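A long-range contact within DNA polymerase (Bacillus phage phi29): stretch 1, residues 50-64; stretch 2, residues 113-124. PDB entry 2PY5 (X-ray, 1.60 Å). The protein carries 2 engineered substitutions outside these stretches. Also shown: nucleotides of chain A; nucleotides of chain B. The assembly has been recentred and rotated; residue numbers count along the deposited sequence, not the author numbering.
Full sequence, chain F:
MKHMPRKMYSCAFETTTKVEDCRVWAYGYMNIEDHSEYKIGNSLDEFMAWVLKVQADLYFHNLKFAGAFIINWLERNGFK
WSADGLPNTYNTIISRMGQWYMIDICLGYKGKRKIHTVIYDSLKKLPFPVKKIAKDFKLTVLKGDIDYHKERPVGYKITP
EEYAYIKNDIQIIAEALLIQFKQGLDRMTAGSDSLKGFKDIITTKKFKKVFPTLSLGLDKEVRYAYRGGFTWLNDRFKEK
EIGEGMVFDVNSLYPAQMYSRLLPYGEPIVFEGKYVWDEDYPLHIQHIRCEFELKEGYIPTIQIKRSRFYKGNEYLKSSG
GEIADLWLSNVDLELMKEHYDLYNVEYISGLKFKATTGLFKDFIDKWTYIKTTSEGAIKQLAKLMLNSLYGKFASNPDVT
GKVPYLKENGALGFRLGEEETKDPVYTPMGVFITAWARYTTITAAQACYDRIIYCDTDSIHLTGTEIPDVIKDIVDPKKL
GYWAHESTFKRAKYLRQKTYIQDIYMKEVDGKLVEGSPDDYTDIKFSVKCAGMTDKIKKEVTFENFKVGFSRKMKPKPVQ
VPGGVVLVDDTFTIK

Stretch 1 (50-64) WVLKVQADLYFHNLK
Stretch 2, residues 113-124: RKIHTVIYDSLK

How are the two stretches joined? Strand 57-60 runs parallel to strand 113-121, their N-to-C directions 28° apart, with Asp57 beside Val118, Leu58 beside Ile119 (CA to CA 4.6 Å) and Tyr59 beside Tyr120. The backbone ladder climbs from Val118 N to Ala56 O (3.1 Å), through Leu58 N to Val118 O (2.8 Å), Tyr120 N to Leu58 O (2.7 Å) and Phe60 N to Tyr120 O (3.1 Å), to Ser122 N bonding Phe60 O (2.9 Å). Extended phi/psi values, such as -112/149 at Leu58, carry both strands.

What does Tyr120, with the largest covered area, do? Its side chain (chi1 m, -65°; chi2 114°) shares a sheet face with Asp57, Tyr59 and Val118. The Tyr59 ring (chi1 m, chi2 84°) lies obliquely to it, centroids 5.5 Å apart and planes at 34°; Tyr59 CE2 reaches Tyr120 CB at 3.6 Å. Asp57 CG meets the edge of the Tyr120 ring, 4.1 Å from CE1.

How does Thr117 tie the strand to helix 50-54? With chi1 m (-67°), Thr117 OG1 donates to Val51 O at 2.6 Å, while Thr117 CG2 packs 3.7 Å from Val51 CG1. A water also donates to Thr117 OG1 and Leu52 O, 2.8 Å from each. Gln55, at phi/psi 48/53, breaks the helical path.

What fills the other face, and how does the contact end? Ile119 (chi1 m, chi2 t) sets CG2 3.6 Å from Phe60 CD1, at the ring edge, and 3.8 Å from Leu63 CD1. Beyond it Asp121 (chi1 t) turns OD1 to accept from Leu63 N (3.0 Å) and, as an N-cap, from Leu123 N (3.1 Å). His61 ND1 and Ser122 OG share a 2.8 Å hydrogen bond.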

# COMPACT_ATOMS: atom_id res chain seq x y z
N TRP F 50 0.27 -22.17 24.90
CA TRP F 50 1.62 -22.11 24.35
C TRP F 50 2.08 -20.65 24.21
O TRP F 50 3.20 -20.29 24.64
CB TRP F 50 1.67 -22.85 23.01
CG TRP F 50 2.96 -22.66 22.27
CD1 TRP F 50 4.14 -23.32 22.48
CD2 TRP F 50 3.20 -21.75 21.19
NE1 TRP F 50 5.10 -22.86 21.61
CE2 TRP F 50 4.55 -21.91 20.80
CE3 TRP F 50 2.41 -20.81 20.50
CZ2 TRP F 50 5.13 -21.16 19.77
CZ3 TRP F 50 2.99 -20.07 19.47
CH2 TRP F 50 4.34 -20.27 19.11
N VAL F 51 1.22 -19.81 23.65
CA VAL F 51 1.51 -18.37 23.51
C VAL F 51 1.94 -17.78 24.86
O VAL F 51 2.90 -17.02 24.94
CB VAL F 51 0.30 -17.57 22.99
CG1 VAL F 51 0.55 -16.05 23.07
CG2 VAL F 51 -0.09 -18.00 21.57
N LEU F 52 1.23 -18.14 25.93
CA LEU F 52 1.48 -17.51 27.22
C LEU F 52 2.81 -17.92 27.81
O LEU F 52 3.40 -17.17 28.58
CB LEU F 52 0.35 -17.74 28.19
CG LEU F 52 -1.02 -17.18 27.83
CD1 LEU F 52 -2.02 -17.42 28.98
CD2 LEU F 52 -0.98 -15.72 27.44
N LYS F 53 3.28 -19.11 27.44
CA LYS F 53 4.52 -19.65 28.00
C LYS F 53 5.75 -19.43 27.12
O LYS F 53 6.87 -19.46 27.65
CB LYS F 53 4.36 -21.15 28.26
CG LYS F 53 3.71 -21.47 29.57
CD LYS F 53 3.62 -22.98 29.77
CE LYS F 53 3.35 -23.34 31.22
NZ LYS F 53 2.98 -24.78 31.35
N VAL F 54 5.55 -19.22 25.81
CA VAL F 54 6.68 -19.30 24.86
C VAL F 54 7.62 -18.09 24.90
O VAL F 54 8.77 -18.20 24.47
CB VAL F 54 6.20 -19.60 23.40
CG1 VAL F 54 5.47 -18.41 22.80
CG2 VAL F 54 7.35 -20.07 22.51
N GLN F 55 7.16 -16.96 25.45
CA GLN F 55 8.02 -15.77 25.59
C GLN F 55 8.75 -15.48 24.27
O GLN F 55 9.99 -15.34 24.24
CB GLN F 55 9.06 -15.95 26.71
CG GLN F 55 8.49 -16.20 28.09
CD GLN F 55 9.54 -16.05 29.16
OE1 GLN F 55 10.25 -15.04 29.22
NE2 GLN F 55 9.64 -17.04 30.04
N ALA F 56 7.97 -15.38 23.19
CA ALA F 56 8.53 -15.22 21.86
C ALA F 56 7.89 -14.08 21.08
O ALA F 56 6.94 -13.42 21.54
CB ALA F 56 8.42 -16.55 21.07
N ASP F 57 8.40 -13.87 19.88
CA ASP F 57 7.80 -12.98 18.92
C ASP F 57 7.06 -13.83 17.89
O ASP F 57 7.68 -14.67 17.23
CB ASP F 57 8.88 -12.19 18.21
CG ASP F 57 9.58 -11.19 19.11
OD1 ASP F 57 9.15 -10.97 20.26
OD2 ASP F 57 10.59 -10.60 18.64
N LEU F 58 5.76 -13.60 17.74
CA LEU F 58 4.92 -14.37 16.82
C LEU F 58 4.48 -13.48 15.70
O LEU F 58 4.31 -12.28 15.88
CB LEU F 58 3.66 -14.91 17.51
CG LEU F 58 3.79 -15.63 18.84
CD1 LEU F 58 2.43 -16.28 19.27
CD2 LEU F 58 4.96 -16.63 18.84
N TYR F 59 4.30 -14.09 14.54
CA TYR F 59 3.85 -13.39 13.34
C TYR F 59 2.66 -14.10 12.74
O TYR F 59 2.72 -15.32 12.51
CB TYR F 59 4.98 -13.36 12.31
CG TYR F 59 6.09 -12.45 12.72
CD1 TYR F 59 7.10 -12.88 13.58
CD2 TYR F 59 6.12 -11.14 12.27
CE1 TYR F 59 8.11 -12.03 13.98
CE2 TYR F 59 7.12 -10.28 12.65
CZ TYR F 59 8.11 -10.72 13.51
OH TYR F 59 9.11 -9.85 13.90
N PHE F 60 1.58 -13.35 12.49
CA PHE F 60 0.46 -13.84 11.68
C PHE F 60 0.42 -12.99 10.44
O PHE F 60 0.72 -11.76 10.50
CB PHE F 60 -0.88 -13.70 12.41
CG PHE F 60 -1.10 -14.73 13.50
CD1 PHE F 60 -0.54 -14.57 14.76
CD2 PHE F 60 -1.90 -15.84 13.26
CE1 PHE F 60 -0.76 -15.49 15.75
CE2 PHE F 60 -2.11 -16.77 14.27
CZ PHE F 60 -1.55 -16.58 15.51
N HIS F 61 0.03 -13.59 9.32
CA HIS F 61 -0.14 -12.83 8.08
C HIS F 61 -1.54 -12.23 8.04
O HIS F 61 -2.55 -12.94 8.00
CB HIS F 61 0.10 -13.68 6.84
CG HIS F 61 0.64 -12.89 5.69
ND1 HIS F 61 1.83 -12.21 5.75
CD2 HIS F 61 0.12 -12.62 4.47
CE1 HIS F 61 2.05 -11.60 4.60
NE2 HIS F 61 1.02 -11.82 3.81
N ASN F 62 -1.59 -10.90 8.00
CA ASN F 62 -2.82 -10.13 8.16
C ASN F 62 -3.42 -10.29 9.56
O ASN F 62 -4.51 -10.82 9.77
CB ASN F 62 -3.83 -10.43 7.06
CG ASN F 62 -4.97 -9.44 7.01
OD1 ASN F 62 -4.78 -8.24 7.25
ND2 ASN F 62 -6.17 -9.93 6.67
N LEU F 63 -2.66 -9.80 10.54
CA LEU F 63 -3.02 -9.82 11.93
C LEU F 63 -4.42 -9.28 12.23
O LEU F 63 -5.03 -9.69 13.21
CB LEU F 63 -1.94 -9.06 12.73
CG LEU F 63 -2.11 -9.04 14.25
CD1 LEU F 63 -2.00 -10.42 14.84
CD2 LEU F 63 -1.14 -8.05 14.89
N LYS F 64 -4.91 -8.36 11.40
CA LYS F 64 -6.26 -7.80 11.53
C LYS F 64 -7.32 -8.91 11.55
O LYS F 64 -8.40 -8.72 12.10
CB LYS F 64 -6.51 -6.88 10.34
CG LYS F 64 -7.76 -6.09 10.38
CD LYS F 64 -7.70 -5.01 9.33
CE LYS F 64 -8.97 -4.18 9.28
NZ LYS F 64 -9.28 -3.50 10.57
N ARG F 113 13.10 -11.40 34.98
CA ARG F 113 12.63 -11.47 33.61
C ARG F 113 11.23 -10.87 33.44
O ARG F 113 10.32 -11.21 34.20
CB ARG F 113 12.59 -12.92 33.10
CG ARG F 113 13.71 -13.84 33.57
CD ARG F 113 15.08 -13.31 33.25
NE ARG F 113 16.09 -14.37 33.43
CZ ARG F 113 17.41 -14.16 33.50
NH1 ARG F 113 17.91 -12.93 33.42
NH2 ARG F 113 18.23 -15.20 33.66
N LYS F 114 11.08 -10.02 32.44
CA LYS F 114 9.78 -9.56 31.97
C LYS F 114 9.17 -10.64 31.07
O LYS F 114 9.74 -10.97 30.04
CB LYS F 114 9.96 -8.26 31.18
CG LYS F 114 8.85 -7.88 30.26
CD LYS F 114 7.60 -7.49 30.99
CE LYS F 114 6.61 -6.87 29.99
NZ LYS F 114 5.20 -6.90 30.46
N ILE F 115 8.02 -11.19 31.47
CA ILE F 115 7.43 -12.32 30.76
C ILE F 115 6.33 -11.83 29.84
O ILE F 115 5.29 -11.35 30.31
CB ILE F 115 6.82 -13.36 31.75
CG1 ILE F 115 7.78 -13.72 32.87
CG2 ILE F 115 6.33 -14.60 30.96
CD1 ILE F 115 9.14 -14.20 32.40
N HIS F 116 6.55 -11.96 28.54
CA HIS F 116 5.54 -11.57 27.58
C HIS F 116 5.74 -12.23 26.23
O HIS F 116 6.83 -12.67 25.92
CB HIS F 116 5.50 -10.03 27.43
CG HIS F 116 6.63 -9.43 26.64
ND1 HIS F 116 7.96 -9.56 26.98
CD2 HIS F 116 6.60 -8.61 25.56
CE1 HIS F 116 8.70 -8.88 26.12
NE2 HIS F 116 7.90 -8.29 25.25
N THR F 117 4.67 -12.26 25.44
CA THR F 117 4.72 -12.71 24.07
C THR F 117 4.15 -11.61 23.22
O THR F 117 3.06 -11.09 23.52
CB THR F 117 3.94 -14.02 23.88
OG1 THR F 117 4.63 -15.07 24.59
CG2 THR F 117 3.81 -14.40 22.37
N VAL F 118 4.90 -11.23 22.19
CA VAL F 118 4.49 -10.15 21.26
C VAL F 118 4.07 -10.77 19.95
O VAL F 118 4.71 -11.70 19.46
CB VAL F 118 5.57 -9.08 21.03
CG1 VAL F 118 4.95 -7.85 20.31
CG2 VAL F 118 6.21 -8.64 22.35
N ILE F 119 2.95 -10.30 19.41
CA ILE F 119 2.41 -10.79 18.18
C ILE F 119 2.38 -9.65 17.17
O ILE F 119 1.76 -8.60 17.42
CB ILE F 119 0.98 -11.35 18.38
CG1 ILE F 119 0.95 -12.30 19.59
CG2 ILE F 119 0.53 -12.10 17.13
CD1 ILE F 119 -0.40 -12.94 19.88
N TYR F 120 3.02 -9.88 16.04
CA TYR F 120 3.15 -8.91 14.96
C TYR F 120 2.42 -9.34 13.69
O TYR F 120 2.01 -10.50 13.54
CB TYR F 120 4.61 -8.74 14.65
CG TYR F 120 5.45 -8.15 15.75
CD1 TYR F 120 6.44 -8.90 16.37
CD2 TYR F 120 5.31 -6.82 16.14
CE1 TYR F 120 7.24 -8.35 17.34
CE2 TYR F 120 6.10 -6.27 17.13
CZ TYR F 120 7.07 -7.05 17.73
OH TYR F 120 7.90 -6.53 18.72
N ASP F 121 2.30 -8.40 12.76
CA ASP F 121 1.71 -8.65 11.44
C ASP F 121 2.81 -8.84 10.39
O ASP F 121 3.51 -7.86 10.02
CB ASP F 121 0.81 -7.46 11.07
CG ASP F 121 -0.04 -7.70 9.85
OD1 ASP F 121 -0.08 -8.86 9.36
OD2 ASP F 121 -0.71 -6.73 9.41
N SER F 122 2.97 -10.06 9.87
CA SER F 122 3.93 -10.27 8.77
C SER F 122 3.50 -9.53 7.49
O SER F 122 4.34 -9.26 6.62
CB SER F 122 4.18 -11.74 8.48
OG SER F 122 2.98 -12.44 8.29
N LEU F 123 2.22 -9.15 7.37
CA LEU F 123 1.79 -8.34 6.21
C LEU F 123 2.45 -6.96 6.19
O LEU F 123 2.63 -6.34 5.11
CB LEU F 123 0.26 -8.20 6.17
CG LEU F 123 -0.34 -7.58 4.92
CD1 LEU F 123 -0.06 -8.36 3.66
CD2 LEU F 123 -1.86 -7.42 5.11
N LYS F 124 2.84 -6.46 7.37
CA LYS F 124 3.51 -5.15 7.44
C LYS F 124 4.97 -5.26 6.97
O LYS F 124 5.56 -4.28 6.52
CB LYS F 124 3.44 -4.60 8.88
CG LYS F 124 2.01 -4.36 9.39
CD LYS F 124 1.36 -3.16 8.75
CE LYS F 124 -0.04 -2.93 9.29
NZ LYS F 124 -0.98 -4.02 8.92
P DT A 6 -3.67 -13.35 2.25
OP1 DT A 6 -2.43 -14.06 2.51
OP2 DT A 6 -4.47 -13.60 1.04
O5' DT A 6 -4.71 -13.66 3.44
C5' DT A 6 -4.25 -13.79 4.78
C4' DT A 6 -5.47 -13.91 5.66
O4' DT A 6 -6.27 -12.73 5.59
C3' DT A 6 -6.40 -15.04 5.24
O3' DT A 6 -5.96 -16.30 5.75
C2' DT A 6 -7.73 -14.58 5.81
C1' DT A 6 -7.63 -13.06 5.83
N1 DT A 6 -8.43 -12.38 4.76
C2 DT A 6 -9.16 -11.27 5.12
O2 DT A 6 -9.21 -10.83 6.25
N3 DT A 6 -9.87 -10.72 4.08
C4 DT A 6 -9.89 -11.13 2.76
O4 DT A 6 -10.55 -10.54 1.91
C5 DT A 6 -9.06 -12.27 2.45
C7 DT A 6 -9.00 -12.81 1.06
C6 DT A 6 -8.37 -12.84 3.46
P DT A 5 -3.68 -7.69 -1.03
OP1 DT A 5 -2.35 -7.05 -1.08
OP2 DT A 5 -4.33 -8.14 -2.27
O5' DT A 5 -3.59 -8.94 -0.02
C5' DT A 5 -2.83 -8.86 1.15
C4' DT A 5 -3.60 -9.44 2.30
O4' DT A 5 -4.69 -8.55 2.58
C3' DT A 5 -4.25 -10.78 2.04
O3' DT A 5 -3.36 -11.79 2.42
C2' DT A 5 -5.49 -10.77 2.93
C1' DT A 5 -5.76 -9.29 3.12
N1 DT A 5 -6.95 -8.79 2.42
C2 DT A 5 -7.89 -8.15 3.17
O2 DT A 5 -7.81 -8.02 4.39
N3 DT A 5 -8.95 -7.71 2.45
C4 DT A 5 -9.14 -7.81 1.08
O4 DT A 5 -10.14 -7.37 0.54
C5 DT A 5 -8.10 -8.48 0.35
C7 DT A 5 -8.20 -8.66 -1.14
C6 DT A 5 -7.05 -8.94 1.04
P DT B 5 -14.06 2.88 12.68
OP1 DT B 5 -14.76 3.97 11.96
OP2 DT B 5 -13.43 3.14 14.00
O5' DT B 5 -15.09 1.68 12.93
C5' DT B 5 -15.92 1.21 11.88
C4' DT B 5 -16.36 -0.21 12.14
O4' DT B 5 -15.24 -1.12 11.99
C3' DT B 5 -16.90 -0.49 13.54
O3' DT B 5 -17.95 -1.44 13.44
C2' DT B 5 -15.70 -1.04 14.30
C1' DT B 5 -15.03 -1.84 13.20
N1 DT B 5 -13.55 -1.99 13.29
C2 DT B 5 -12.98 -3.23 13.15
O2 DT B 5 -13.59 -4.29 12.95
N3 DT B 5 -11.60 -3.20 13.23
C4 DT B 5 -10.79 -2.10 13.44
O4 DT B 5 -9.56 -2.22 13.48
C5 DT B 5 -11.45 -0.84 13.57
C7 DT B 5 -10.68 0.42 13.79
C6 DT B 5 -12.79 -0.84 13.49
O HOH W 1 5.29 -15.48 27.29
O HOH W 2 9.48 -12.62 27.97
O HOH W 3 9.56 -8.05 20.51
O HOH W 4 -3.39 -6.91 9.25